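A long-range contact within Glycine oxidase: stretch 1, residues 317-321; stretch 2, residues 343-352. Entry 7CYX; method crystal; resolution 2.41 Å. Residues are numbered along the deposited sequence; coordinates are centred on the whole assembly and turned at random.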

# COMPACT_ATOMS: atom_id res chain seq x y z
N TYR A 317 0.67 -22.71 20.10
CA TYR A 317 0.61 -22.60 21.56
C TYR A 317 0.14 -21.19 21.87
O TYR A 317 0.80 -20.26 21.50
CB TYR A 317 1.99 -22.82 22.18
CG TYR A 317 2.76 -23.98 21.63
CD1 TYR A 317 3.59 -23.81 20.55
CD2 TYR A 317 2.68 -25.24 22.20
CE1 TYR A 317 4.32 -24.87 20.04
CE2 TYR A 317 3.40 -26.30 21.70
CZ TYR A 317 4.23 -26.11 20.62
OH TYR A 317 4.97 -27.12 20.10
N MET A 318 -1.04 -21.08 22.46
CA MET A 318 -1.64 -19.78 22.83
C MET A 318 -2.06 -19.87 24.30
O MET A 318 -3.10 -20.45 24.57
CB MET A 318 -2.87 -19.51 21.97
CG MET A 318 -2.65 -19.80 20.52
SD MET A 318 -3.43 -18.57 19.50
CE MET A 318 -4.92 -19.45 19.05
N GLY A 319 -1.27 -19.31 25.20
CA GLY A 319 -1.57 -19.47 26.61
C GLY A 319 -0.53 -18.95 27.57
O GLY A 319 0.53 -18.45 27.19
N GLU A 320 -0.90 -19.06 28.86
CA GLU A 320 -0.13 -18.63 30.02
C GLU A 320 0.52 -19.87 30.65
O GLU A 320 -0.09 -20.94 30.70
CB GLU A 320 -1.07 -17.91 30.99
CG GLU A 320 -0.42 -17.47 32.28
CD GLU A 320 -1.19 -16.41 33.07
OE1 GLU A 320 -2.37 -16.13 32.73
OE2 GLU A 320 -0.58 -15.83 33.99
N HIS A 321 1.77 -19.71 31.10
CA HIS A 321 2.51 -20.73 31.86
C HIS A 321 1.81 -20.92 33.20
O HIS A 321 1.44 -19.93 33.86
CB HIS A 321 3.97 -20.29 32.03
CG HIS A 321 4.93 -21.37 32.42
ND1 HIS A 321 4.88 -21.99 33.65
CD2 HIS A 321 6.00 -21.89 31.78
CE1 HIS A 321 5.86 -22.87 33.74
NE2 HIS A 321 6.56 -22.82 32.61
N ILE A 343 -8.02 -13.19 15.74
CA ILE A 343 -8.53 -13.97 16.90
C ILE A 343 -7.41 -14.22 17.91
O ILE A 343 -7.67 -14.24 19.12
CB ILE A 343 -9.22 -15.29 16.48
CG1 ILE A 343 -9.96 -15.91 17.66
CG2 ILE A 343 -8.24 -16.27 15.86
CD1 ILE A 343 -10.83 -14.94 18.44
N SER A 344 -6.16 -14.36 17.45
CA SER A 344 -5.03 -14.66 18.34
C SER A 344 -4.70 -13.47 19.24
O SER A 344 -4.44 -13.63 20.44
CB SER A 344 -3.81 -15.09 17.55
OG SER A 344 -4.07 -16.30 16.85
N GLY A 345 -4.67 -12.27 18.65
CA GLY A 345 -4.38 -11.06 19.39
C GLY A 345 -5.47 -10.74 20.40
O GLY A 345 -5.17 -10.41 21.57
N GLN A 346 -6.72 -10.84 19.94
CA GLN A 346 -7.87 -10.56 20.76
C GLN A 346 -7.81 -11.48 21.98
O GLN A 346 -7.88 -11.02 23.13
CB GLN A 346 -9.15 -10.73 19.94
CG GLN A 346 -10.37 -10.04 20.54
CD GLN A 346 -11.51 -9.97 19.56
OE1 GLN A 346 -12.08 -11.00 19.18
NE2 GLN A 346 -11.84 -8.77 19.12
N TYR A 347 -7.60 -12.78 21.72
CA TYR A 347 -7.62 -13.80 22.75
C TYR A 347 -6.51 -13.55 23.77
O TYR A 347 -6.76 -13.60 24.98
CB TYR A 347 -7.41 -15.21 22.18
CG TYR A 347 -7.18 -16.24 23.26
CD1 TYR A 347 -8.24 -16.76 23.98
CD2 TYR A 347 -5.90 -16.65 23.61
CE1 TYR A 347 -8.04 -17.69 24.98
CE2 TYR A 347 -5.68 -17.59 24.61
CZ TYR A 347 -6.77 -18.11 25.30
OH TYR A 347 -6.62 -19.04 26.29
N MET A 348 -5.30 -13.31 23.26
CA MET A 348 -4.16 -13.15 24.11
C MET A 348 -4.40 -11.94 25.03
O MET A 348 -4.15 -12.01 26.22
CB MET A 348 -2.88 -12.98 23.27
CG MET A 348 -1.71 -13.85 23.70
SD MET A 348 -2.01 -15.63 23.97
CE MET A 348 -2.90 -16.03 22.47
N ALA A 349 -4.93 -10.84 24.49
CA ALA A 349 -5.15 -9.66 25.32
C ALA A 349 -6.25 -9.93 26.37
O ALA A 349 -6.08 -9.53 27.53
CB ALA A 349 -5.48 -8.47 24.45
N ASP A 350 -7.32 -10.63 25.98
CA ASP A 350 -8.37 -11.06 26.92
C ASP A 350 -7.73 -11.86 28.06
O ASP A 350 -7.98 -11.58 29.24
CB ASP A 350 -9.47 -11.86 26.22
CG ASP A 350 -10.54 -11.05 25.50
OD1 ASP A 350 -10.49 -9.79 25.55
OD2 ASP A 350 -11.43 -11.69 24.91
N LEU A 351 -6.88 -12.83 27.70
CA LEU A 351 -6.22 -13.70 28.66
C LEU A 351 -5.26 -12.92 29.56
O LEU A 351 -5.10 -13.22 30.74
CB LEU A 351 -5.45 -14.78 27.89
CG LEU A 351 -4.55 -15.66 28.75
CD1 LEU A 351 -5.38 -16.40 29.79
CD2 LEU A 351 -3.78 -16.65 27.88
N ILE A 352 -4.55 -11.96 28.97
CA ILE A 352 -3.61 -11.17 29.76
C ILE A 352 -4.39 -10.31 30.77
O ILE A 352 -3.89 -10.07 31.84
CB ILE A 352 -2.71 -10.33 28.83
CG1 ILE A 352 -1.69 -11.24 28.13
CG2 ILE A 352 -2.05 -9.19 29.60
CD1 ILE A 352 -0.91 -10.59 27.00
O HOH W 1 -4.45 -20.96 26.87

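Stretch 2 is helical throughout, as its i to i-4 amide-to-carbonyl hydrogen bonds attest, from Tyr-347 N to Ile-343 O (3.0 Å) to Ile-352 N to Met-348 O (2.8 Å). Stretch 1 enters as a strand at Tyr-317 and Met-318 and turns a corner at Gly-319. The two backbones come nearest at Met-318 and Met-348, whose CA atoms lie 7.2 Å apart. The contact buries 289 Å², summed over both sides, and no direct hydrogen bond crosses it; the contacts found are van der Waals packing and one bridging water.

Along the helix, the first contact is at Ser-344, where OG lies 3.5 Å from SD of Met-318. This is a van der Waals approach; the hydroxyl finds its hydrogen bonding elsewhere in the structure.

One turn later, Tyr-347 directs its CA-to-CB bond toward stretch 1. Its CE2 sits 4.3 Å from CB of Met-318, an apolar contact, and 3.9 Å from Met-318 O, which approaches the ring obliquely. The same carbonyl is linked to the phenol through water 1: the water donates to Met-318 O (2.7 Å) and accepts from Tyr-347 OH (3.0 Å), so a polar backbone atom is satisfied beside a largely apolar contact.

Met-348 starts sideways, but its end comes nearer: chi2 and chi3 are both p, and CE reaches 3.5 Å from CB of Met-318. Its SD also lies 4.0 Å from N of Gly-319.

The CA-to-CB bond of Leu-351 also points toward stretch 1; with chi1 t and chi2 p, its methyls lie near the corner. Its CD2 is 3.8 Å from CA of Gly-319 and 3.9 Å from N of Glu-320, so this methyl packs against backbone. CD1 comes 4.2 Å from OE1 of Glu-320, a looser contact with no hydrogen-bonding partner on the leucine side.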